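Local coordinates for galactose-1-phosphate uridylyltransferase (Pyrobaculum aerophilum str. IM2, PDB 6K9Z), which catalyses the transfer of a uridylyl group between a UDP-sugar and a hexose 1-phosphate, as a galactose 1-phosphate uridylyltransferase, at the interface of chains A and B. Sequence-based numbering; all coordinates share one arbitrary frame. Chains: chain A/B, Galactose-1-phosphate uridylyltransferase.

Contacts 1 and 2 are neighbours. The centres of their C-alpha atoms lie about 11 Å apart, and they share B:Phe292. They follow one parallel pairing, strand 12-15 of chain A with strand 291-294 of chain B. Contact 2 adds the start of helix 151-167 of chain A and the end of helix 284-289 of chain B. Contact 3 lies about 33 Å from contact 1 and 26 Å from contact 2, centre to centre. It belongs to the two-fold related pairing. Each subunit thus pairs strand 12-15 with the other's strand 291-294. If the deposited pair is the biological dimer, these seams would help hold it together.

Contact 1: the interface of chains A and B. Residues chain A 13-17, 54, 144; chain B 198, 292-294.
A:Leu14 and B:Thr293 face each other in a parallel beta ladder that joins strand 12-15 of chain A to strand 291-294 of chain B. The backbone is the tight part. A:Leu14 N gives an almost straight bond to B:Phe292 O at 2.8 Å (177° at H). Its carbonyl A:Leu14 O takes B:Leu294 N at 3.0 Å. A:Leu14 is therefore gripped through both its N-H and its C=O. The ladder ends where A:Ser16 N meets B:Leu294 O at 3.0 Å.

The side chains pack on two sides of this seam. On one, A:Ile13 and B:Leu294 run alongside each other in the same direction, with A:Ile13 CG2 3.9 Å from B:Leu294 CG. A:Ile13 CG2 is also 3.5 Å from the backbone B:Ala198 O. On the other, B:Thr293 turns its methyl, not its hydroxyl, toward chain A. CG2 sits anti to the carbonyl carbon (OG1 chi1 66°) and touches two apolar groups, each pair of side chains meeting at a slant. B:Thr293 CG2 is 3.8 Å from A:Val54 CG1. B:Thr293 CG2 is 4.0 Å from A:Leu14 CD1.

The contact is looser at its margins. A:Pro17, past the last bond, is poorly ordered and buries nothing against chain B. A:Tyr144, a residue of the UDP site, has little surface hidden here. Within chain A it links the patch to that site: A:Val54 CG2 lies over one face of the A:Tyr144 ring, toward its rim, 3.6 Å above the plane.

Contact 2: the interface of chains A and B. Residues chain A 11-12, 150-152; chain B 289-292.
B:Ser290 lies against A:Pro151 and A:Arg152, where the start of one helix meets the end of another in this type 1 galactose-1-phosphate uridylyltransferase. Beside it, A:Tyr12 and B:Leu291 form a parallel beta bridge, the first rung of the intersubunit ladder. B:Ser290 has more surface hidden than any other residue here. Its backbone is in a left-handed conformation (phi 53°), between helix 284-289 and strand 291-294. Its hydroxyl is anti to the carbonyl carbon (chi1 -58°), which places B:Ser290 OG 3.6 Å from A:Arg152 CB. A:Pro151, first in helix 151-167, lays its ring alongside this turn. A:Pro151 CB is 3.9 Å from B:Ser290 CB. The CD and CG edge faces the backbone carbonyl, with A:Pro151 CD 3.4 Å from B:Ser290 O.

A:Arg152 N donates to B:Ala289 O at 3.1 Å. The N-H comes down on the carbonyl from well outside its plane. This pairing of a helix start with a helix end may be mildly favourable electrostatically. A:Pro150 CB packs on B:Ala289 CB.

A:Tyr12 works mainly through its backbone. A:Tyr12 O receives a weak bond from B:Phe292 N at 3.4 Å. A:Tyr12 O also lies in the plane of the B:Phe292 ring, at its edge, 3.7 Å from B:Phe292 CD2. A:Tyr12 CB is 4.2 Å from B:Leu291 CD2. The extended A:Glu11 chain passes the CE2 side of the B:Phe292 ring rim at a slant, its carboxylate plane turned 75° from the ring, with A:Glu11 OE2 3.7 Å from B:Phe292 CE2.

Contact 3: the interface of chains A and B. Residues chain A 294-298; chain B 15-17.
A short parallel beta bridge opens this contact, pairing A:Leu294 at the end of strand 291-294 with B:Val15 at the end of strand 12-15. B:Ser16 N donates to A:Leu294 O at 2.8 Å.

Around the strand ends the packing is mostly of side chains. B:Pro17 buries most surface here. Its ring meets the methyl of A:Thr297 at a slant, with B:Pro17 CG 3.8 Å from A:Thr297 CG2. The threonine hydroxyl takes the crowded position between backbone N and carbonyl carbon, which leaves the methyl for the proline. The backbone A:Asp295 O also approaches B:Pro17 CA at 3.4 Å. B:Val15 holds CG1 anti to its backbone N (chi1 180°), which points it at the start of helix 298-309. There B:Val15 CG1 reaches A:Pro298 CD more loosely, at 4.2 Å.

Within chain A, A:Thr296 OG1 donates to A:Asp295 OD1 at 2.7 Å, from above the carboxylate plane. This bond may stiffen the segment that receives B:Pro17. The site carries the intersubunit strand pairing on into the following loops. If the deposited pair is the biological dimer, it would help secure that end of the seam.

Contact 1: the interface of chains A and B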
ATOM      1  N   ILE A  13      -6.748  -3.421  11.099  1.00 18.47           N
ATOM      2  CA  ILE A  13      -5.854  -2.411  11.691  1.00 17.89           C
ATOM      3  C   ILE A  13      -5.486  -2.891  13.103  1.00 19.01           C
ATOM      4  O   ILE A  13      -6.394  -3.058  13.954  1.00 18.17           O
ATOM      5  CB  ILE A  13      -6.498  -1.011  11.694  1.00 18.08           C
ATOM      6  CG1 ILE A  13      -7.088  -0.682  10.306  1.00 18.15           C
ATOM      7  CG2 ILE A  13      -5.503   0.045  12.136  1.00 18.28           C
ATOM      8  CD1 ILE A  13      -8.534  -1.103  10.118  1.00 18.37           C
ATOM      9  N   LEU A  14      -4.185  -2.945  13.367  1.00 20.29           N
ATOM     10  CA  LEU A  14      -3.637  -3.281  14.707  1.00 21.45           C
ATOM     11  C   LEU A  14      -3.511  -1.972  15.460  1.00 21.10           C
ATOM     12  O   LEU A  14      -2.564  -1.178  15.220  1.00 19.90           O
ATOM     13  CB  LEU A  14      -2.310  -4.055  14.577  1.00 23.71           C
ATOM     14  CG  LEU A  14      -2.236  -5.127  13.495  1.00 26.57           C
ATOM     15  CD1 LEU A  14      -0.839  -5.745  13.395  1.00 28.10           C
ATOM     16  CD2 LEU A  14      -3.271  -6.216  13.651  1.00 28.09           C
ATOM     17  N   VAL A  15      -4.507  -1.668  16.301  1.00 21.44           N
ATOM     18  CA  VAL A  15      -4.547  -0.383  17.054  1.00 23.78           C
ATOM     19  C   VAL A  15      -3.844  -0.629  18.402  1.00 27.47           C
ATOM     20  O   VAL A  15      -4.393  -1.434  19.160  1.00 27.42           O
ATOM     21  CB  VAL A  15      -6.006   0.089  17.222  1.00 23.18           C
ATOM     22  CG1 VAL A  15      -6.065   1.395  17.989  1.00 24.49           C
ATOM     23  CG2 VAL A  15      -6.690   0.245  15.878  1.00 21.44           C
ATOM     24  N   SER A  16      -2.629  -0.137  18.629  1.00 32.12           N
ATOM     25  CA  SER A  16      -1.810  -0.522  19.829  1.00 38.08           C
ATOM     26  C   SER A  16      -1.155   0.719  20.328  1.00 41.94           C
ATOM     27  O   SER A  16      -0.024   0.975  19.937  1.00 39.77           O
ATOM     28  CB  SER A  16      -0.752  -1.535  19.559  1.00 41.51           C
ATOM     29  OG  SER A  16      -0.143  -1.289  18.289  1.00 44.25           O
ATOM     30  N   PRO A  17      -1.928   1.522  21.098  1.00 47.66           N
ATOM     31  CA  PRO A  17      -1.451   2.773  21.711  1.00 52.67           C
ATOM     32  C   PRO A  17      -0.622   2.635  23.001  1.00 58.14           C
ATOM     33  O   PRO A  17       0.565   2.905  22.894  1.00 65.40           O
ATOM     34  CB  PRO A  17      -2.765   3.495  22.031  1.00 53.64           C
ATOM     35  CG  PRO A  17      -3.734   2.363  22.342  1.00 52.44           C
ATOM     36  CD  PRO A  17      -3.360   1.271  21.355  1.00 48.17           C
ATOM     37  N   VAL A  54       2.446  -5.180  18.484  1.00 22.94           N
ATOM     38  CA  VAL A  54       1.126  -4.938  17.829  1.00 23.83           C
ATOM     39  C   VAL A  54       0.135  -5.995  18.325  1.00 23.81           C
ATOM     40  O   VAL A  54      -1.075  -5.718  18.347  1.00 24.51           O
ATOM     41  CB  VAL A  54       1.237  -4.894  16.294  1.00 23.91           C
ATOM     42  CG1 VAL A  54       1.927  -3.622  15.831  1.00 25.34           C
ATOM     43  CG2 VAL A  54       1.935  -6.122  15.738  1.00 23.61           C
ATOM     44  N   TYR A 144       5.226 -11.393  12.764  1.00 15.82           N
ATOM     45  CA  TYR A 144       3.942 -11.245  13.468  1.00 16.04           C
ATOM     46  C   TYR A 144       3.287 -12.612  13.423  1.00 16.06           C
ATOM     47  O   TYR A 144       3.095 -13.159  12.313  1.00 15.61           O
ATOM     48  CB  TYR A 144       3.019 -10.228  12.818  1.00 16.30           C
ATOM     49  CG  TYR A 144       3.434  -8.777  12.782  1.00 16.48           C
ATOM     50  CD1 TYR A 144       4.395  -8.227  13.631  1.00 16.60           C
ATOM     51  CD2 TYR A 144       2.809  -7.923  11.869  1.00 16.48           C
ATOM     52  CE1 TYR A 144       4.718  -6.884  13.578  1.00 17.33           C
ATOM     53  CE2 TYR A 144       3.119  -6.574  11.823  1.00 16.89           C
ATOM     54  CZ  TYR A 144       4.073  -6.052  12.678  1.00 17.22           C
ATOM     55  OH  TYR A 144       4.424  -4.744  12.641  1.00 17.70           O
TER
ATOM     56  N   ALA B 198      -9.891   3.744  10.590  1.00 16.21           N
ATOM     57  CA  ALA B 198      -8.712   4.492  10.074  1.00 15.66           C
ATOM     58  C   ALA B 198      -7.484   3.559  10.049  1.00 16.25           C
ATOM     59  O   ALA B 198      -7.263   2.841  11.007  1.00 16.26           O
ATOM     60  CB  ALA B 198      -8.393   5.707  10.927  1.00 15.30           C
ATOM     61  N   PHE B 292      -2.184  -2.975   8.698  1.00 19.56           N
ATOM     62  CA  PHE B 292      -1.935  -1.563   9.094  1.00 19.13           C
ATOM     63  C   PHE B 292      -1.847  -1.493  10.608  1.00 20.21           C
ATOM     64  O   PHE B 292      -2.459  -2.331  11.281  1.00 21.12           O
ATOM     65  CB  PHE B 292      -3.084  -0.725   8.518  1.00 18.46           C
ATOM     66  CG  PHE B 292      -3.229  -0.916   7.038  1.00 18.94           C
ATOM     67  CD1 PHE B 292      -2.460  -0.159   6.158  1.00 18.70           C
ATOM     68  CD2 PHE B 292      -4.148  -1.820   6.520  1.00 19.03           C
ATOM     69  CE1 PHE B 292      -2.596  -0.298   4.776  1.00 18.49           C
ATOM     70  CE2 PHE B 292      -4.273  -1.978   5.137  1.00 18.83           C
ATOM     71  CZ  PHE B 292      -3.495  -1.218   4.273  1.00 18.43           C
ATOM     72  N   THR B 293      -1.032  -0.583  11.121  1.00 21.33           N
ATOM     73  CA  THR B 293      -0.777  -0.380  12.558  1.00 24.01           C
ATOM     74  C   THR B 293      -0.994   1.103  12.901  1.00 24.38           C
ATOM     75  O   THR B 293      -0.580   1.954  12.115  1.00 22.41           O
ATOM     76  CB  THR B 293       0.632  -0.864  12.926  1.00 26.13           C
ATOM     77  OG1 THR B 293       1.642  -0.075  12.300  1.00 26.42           O
ATOM     78  CG2 THR B 293       0.857  -2.287  12.454  1.00 25.82           C
ATOM     79  N   LEU B 294      -1.591   1.368  14.060  1.00 25.48           N
ATOM     80  CA  LEU B 294      -1.796   2.745  14.589  1.00 27.08           C
ATOM     81  C   LEU B 294      -1.198   2.761  15.977  1.00 29.48           C
ATOM     82  O   LEU B 294      -1.486   1.823  16.733  1.00 29.96           O
ATOM     83  CB  LEU B 294      -3.287   3.044  14.673  1.00 27.04           C
ATOM     84  CG  LEU B 294      -4.006   3.467  13.410  1.00 25.64           C
ATOM     85  CD1 LEU B 294      -5.417   3.883  13.761  1.00 26.11           C
ATOM     86  CD2 LEU B 294      -3.248   4.582  12.690  1.00 25.88           C
TER

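Contact 2: the interface of chains A and B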
ATOM      1  N   GLU A  11      -9.924  -5.130   5.511  1.00 23.49           N
ATOM      2  CA  GLU A  11      -8.561  -4.992   6.026  1.00 22.88           C
ATOM      3  C   GLU A  11      -8.600  -4.886   7.547  1.00 21.05           C
ATOM      4  O   GLU A  11      -9.549  -4.346   8.110  1.00 20.29           O
ATOM      5  CB  GLU A  11      -7.880  -3.783   5.399  1.00 23.27           C
ATOM      6  CG  GLU A  11      -7.676  -4.002   3.922  1.00 25.34           C
ATOM      7  CD  GLU A  11      -7.390  -2.720   3.153  1.00 26.72           C
ATOM      8  OE1 GLU A  11      -8.102  -1.742   3.386  1.00 25.65           O
ATOM      9  OE2 GLU A  11      -6.508  -2.755   2.296  1.00 28.95           O
ATOM     10  N   TYR A  12      -7.509  -5.306   8.178  1.00 20.94           N
ATOM     11  CA  TYR A  12      -7.341  -5.230   9.636  1.00 19.72           C
ATOM     12  C   TYR A  12      -6.427  -4.098   9.997  1.00 18.94           C
ATOM     13  O   TYR A  12      -5.407  -3.878   9.360  1.00 19.42           O
ATOM     14  CB  TYR A  12      -6.767  -6.544  10.183  1.00 20.38           C
ATOM     15  CG  TYR A  12      -7.685  -7.706   9.949  1.00 21.61           C
ATOM     16  CD1 TYR A  12      -8.914  -7.855  10.592  1.00 21.58           C
ATOM     17  CD2 TYR A  12      -7.323  -8.644   9.025  1.00 23.15           C
ATOM     18  CE1 TYR A  12      -9.756  -8.912  10.304  1.00 23.39           C
ATOM     19  CE2 TYR A  12      -8.111  -9.748   8.773  1.00 25.18           C
ATOM     20  CZ  TYR A  12      -9.340  -9.861   9.387  1.00 24.59           C
ATOM     21  OH  TYR A  12      -9.988 -10.975   9.008  1.00 27.70           O
ATOM     22  N   PRO A 150      -3.433 -12.206   6.970  1.00 15.94           N
ATOM     23  CA  PRO A 150      -3.256 -10.896   6.339  1.00 16.09           C
ATOM     24  C   PRO A 150      -4.072 -10.721   5.056  1.00 16.83           C
ATOM     25  O   PRO A 150      -4.107 -11.639   4.215  1.00 16.02           O
ATOM     26  CB  PRO A 150      -1.777 -10.906   6.020  1.00 16.13           C
ATOM     27  CG  PRO A 150      -1.152 -11.797   7.077  1.00 16.20           C
ATOM     28  CD  PRO A 150      -2.173 -12.909   7.261  1.00 16.01           C
ATOM     29  N   PRO A 151      -4.791  -9.580   4.874  1.00 17.07           N
ATOM     30  CA  PRO A 151      -5.706  -9.438   3.740  1.00 18.10           C
ATOM     31  C   PRO A 151      -5.083  -9.711   2.363  1.00 17.68           C
ATOM     32  O   PRO A 151      -5.763 -10.334   1.548  1.00 18.18           O
ATOM     33  CB  PRO A 151      -6.255  -8.005   3.863  1.00 19.18           C
ATOM     34  CG  PRO A 151      -6.252  -7.806   5.373  1.00 19.07           C
ATOM     35  CD  PRO A 151      -4.967  -8.470   5.841  1.00 17.87           C
ATOM     36  N   ARG A 152      -3.833  -9.312   2.134  1.00 17.29           N
ATOM     37  CA  ARG A 152      -3.232  -9.506   0.791  1.00 17.65           C
ATOM     38  C   ARG A 152      -3.048 -11.008   0.545  1.00 16.43           C
ATOM     39  O   ARG A 152      -3.331 -11.488  -0.539  1.00 16.47           O
ATOM     40  CB  ARG A 152      -1.905  -8.764   0.665  1.00 18.28           C
ATOM     41  CG  ARG A 152      -1.190  -9.033  -0.662  1.00 20.28           C
ATOM     42  CD  ARG A 152       0.009  -8.150  -1.017  1.00 21.81           C
ATOM     43  NE  ARG A 152      -0.537  -6.854  -1.222  1.00 23.56           N
ATOM     44  CZ  ARG A 152      -1.115  -6.455  -2.323  1.00 24.84           C
ATOM     45  NH1 ARG A 152      -1.104  -7.206  -3.393  1.00 25.36           N
ATOM     46  NH2 ARG A 152      -1.648  -5.249  -2.373  1.00 27.78           N
TER
ATOM     47  N   ALA B 289       1.415  -7.090   3.035  1.00 17.39           N
ATOM     48  CA  ALA B 289       0.406  -7.937   3.696  1.00 17.53           C
ATOM     49  C   ALA B 289      -0.983  -7.275   3.748  1.00 17.20           C
ATOM     50  O   ALA B 289      -1.943  -7.904   4.182  1.00 17.48           O
ATOM     51  CB  ALA B 289       0.915  -8.318   5.033  1.00 18.40           C
ATOM     52  N   SER B 290      -1.083  -6.002   3.358  1.00 17.37           N
ATOM     53  CA  SER B 290      -2.318  -5.194   3.574  1.00 17.13           C
ATOM     54  C   SER B 290      -2.704  -5.253   5.039  1.00 16.96           C
ATOM     55  O   SER B 290      -3.927  -5.277   5.351  1.00 17.48           O
ATOM     56  CB  SER B 290      -3.502  -5.536   2.682  1.00 17.36           C
ATOM     57  OG  SER B 290      -3.116  -5.395   1.339  1.00 18.78           O
ATOM     58  N   LEU B 291      -1.710  -5.163   5.921  1.00 17.45           N
ATOM     59  CA  LEU B 291      -1.866  -5.024   7.377  1.00 18.40           C
ATOM     60  C   LEU B 291      -1.418  -3.630   7.815  1.00 18.79           C
ATOM     61  O   LEU B 291      -0.352  -3.198   7.392  1.00 18.48           O
ATOM     62  CB  LEU B 291      -0.941  -5.959   8.141  1.00 20.85           C
ATOM     63  CG  LEU B 291      -1.437  -7.327   8.515  1.00 22.85           C
ATOM     64  CD1 LEU B 291      -0.364  -7.965   9.390  1.00 23.81           C
ATOM     65  CD2 LEU B 291      -2.784  -7.348   9.203  1.00 22.87           C
ATOM     66  N   PHE B 292      -2.184  -2.975   8.698  1.00 19.56           N
ATOM     67  CA  PHE B 292      -1.935  -1.563   9.094  1.00 19.13           C
ATOM     68  C   PHE B 292      -1.847  -1.493  10.608  1.00 20.21           C
ATOM     69  O   PHE B 292      -2.459  -2.331  11.281  1.00 21.12           O
ATOM     70  CB  PHE B 292      -3.084  -0.725   8.518  1.00 18.46           C
ATOM     71  CG  PHE B 292      -3.229  -0.916   7.038  1.00 18.94           C
ATOM     72  CD1 PHE B 292      -2.460  -0.159   6.158  1.00 18.70           C
ATOM     73  CD2 PHE B 292      -4.148  -1.820   6.520  1.00 19.03           C
ATOM     74  CE1 PHE B 292      -2.596  -0.298   4.776  1.00 18.49           C
ATOM     75  CE2 PHE B 292      -4.273  -1.978   5.137  1.00 18.83           C
ATOM     76  CZ  PHE B 292      -3.495  -1.218   4.273  1.00 18.43           C
TER

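Contact 3: the interface of chains A and B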
ATOM      1  N   LEU A 294       4.128   1.522 -13.614  1.00 20.85           N
ATOM      2  CA  LEU A 294       5.546   1.235 -13.936  1.00 21.74           C
ATOM      3  C   LEU A 294       5.959   2.079 -15.115  1.00 22.98           C
ATOM      4  O   LEU A 294       5.162   2.187 -16.086  1.00 23.49           O
ATOM      5  CB  LEU A 294       5.733  -0.231 -14.317  1.00 20.93           C
ATOM      6  CG  LEU A 294       5.607  -1.199 -13.181  1.00 20.32           C
ATOM      7  CD1 LEU A 294       5.774  -2.627 -13.695  1.00 20.18           C
ATOM      8  CD2 LEU A 294       6.629  -0.856 -12.101  1.00 20.64           C
ATOM      9  N   ASP A 295       7.161   2.635 -15.032  1.00 24.27           N
ATOM     10  CA  ASP A 295       7.698   3.477 -16.115  1.00 26.99           C
ATOM     11  C   ASP A 295       8.679   2.645 -16.939  1.00 26.20           C
ATOM     12  O   ASP A 295       9.304   3.218 -17.851  1.00 26.65           O
ATOM     13  CB  ASP A 295       8.313   4.749 -15.540  1.00 29.68           C
ATOM     14  CG  ASP A 295       9.651   4.539 -14.864  1.00 31.36           C
ATOM     15  OD1 ASP A 295      10.121   3.388 -14.755  1.00 30.44           O
ATOM     16  OD2 ASP A 295      10.227   5.571 -14.478  1.00 37.19           O
ATOM     17  N   THR A 296       8.802   1.371 -16.596  1.00 24.74           N
ATOM     18  CA  THR A 296       9.731   0.424 -17.252  1.00 25.17           C
ATOM     19  C   THR A 296       9.055  -0.934 -17.348  1.00 23.60           C
ATOM     20  O   THR A 296       8.422  -1.355 -16.364  1.00 22.02           O
ATOM     21  CB  THR A 296      11.054   0.333 -16.485  1.00 25.64           C
ATOM     22  OG1 THR A 296      11.546   1.668 -16.329  1.00 26.74           O
ATOM     23  CG2 THR A 296      12.066  -0.508 -17.225  1.00 25.99           C
ATOM     24  N   THR A 297       9.189  -1.648 -18.464  1.00 23.52           N
ATOM     25  CA  THR A 297       8.511  -2.973 -18.488  1.00 22.71           C
ATOM     26  C   THR A 297       9.160  -3.909 -17.483  1.00 22.06           C
ATOM     27  O   THR A 297      10.362  -3.858 -17.279  1.00 22.29           O
ATOM     28  CB  THR A 297       8.480  -3.597 -19.877  1.00 23.22           C
ATOM     29  OG1 THR A 297       9.815  -3.971 -20.213  1.00 23.88           O
ATOM     30  CG2 THR A 297       7.884  -2.672 -20.907  1.00 24.18           C
ATOM     31  N   PRO A 298       8.384  -4.839 -16.889  1.00 20.85           N
ATOM     32  CA  PRO A 298       8.951  -5.935 -16.106  1.00 20.53           C
ATOM     33  C   PRO A 298      10.044  -6.701 -16.865  1.00 20.61           C
ATOM     34  O   PRO A 298      10.957  -7.184 -16.233  1.00 20.24           O
ATOM     35  CB  PRO A 298       7.719  -6.784 -15.774  1.00 20.16           C
ATOM     36  CG  PRO A 298       6.572  -5.781 -15.698  1.00 19.72           C
ATOM     37  CD  PRO A 298       6.920  -4.772 -16.775  1.00 20.94           C
TER
ATOM     38  N   VAL B  15       1.294  -0.193 -16.974  1.00 20.27           N
ATOM     39  CA  VAL B  15       2.691  -0.329 -17.454  1.00 21.01           C
ATOM     40  C   VAL B  15       2.834   0.662 -18.604  1.00 23.12           C
ATOM     41  O   VAL B  15       2.179   0.468 -19.608  1.00 23.16           O
ATOM     42  CB  VAL B  15       3.023  -1.759 -17.913  1.00 20.91           C
ATOM     43  CG1 VAL B  15       4.467  -1.828 -18.400  1.00 21.06           C
ATOM     44  CG2 VAL B  15       2.740  -2.790 -16.824  1.00 19.98           C
ATOM     45  N   SER B  16       3.632   1.699 -18.437  1.00 24.69           N
ATOM     46  CA  SER B  16       3.689   2.821 -19.399  1.00 27.59           C
ATOM     47  C   SER B  16       5.130   3.240 -19.570  1.00 28.86           C
ATOM     48  O   SER B  16       5.531   4.149 -18.872  1.00 30.66           O
ATOM     49  CB  SER B  16       2.811   3.936 -18.908  1.00 28.93           C
ATOM     50  OG  SER B  16       2.769   4.911 -19.935  1.00 33.36           O
ATOM     51  N   PRO B  17       5.914   2.517 -20.402  1.00 30.68           N
ATOM     52  CA  PRO B  17       7.363   2.731 -20.591  1.00 32.69           C
ATOM     53  C   PRO B  17       7.882   3.902 -21.450  1.00 34.79           C
ATOM     54  O   PRO B  17       6.981   4.623 -21.795  1.00 36.17           O
ATOM     55  CB  PRO B  17       7.856   1.489 -21.343  1.00 33.24           C
ATOM     56  CG  PRO B  17       6.607   0.810 -21.882  1.00 32.60           C
ATOM     57  CD  PRO B  17       5.426   1.319 -21.099  1.00 30.31           C
TER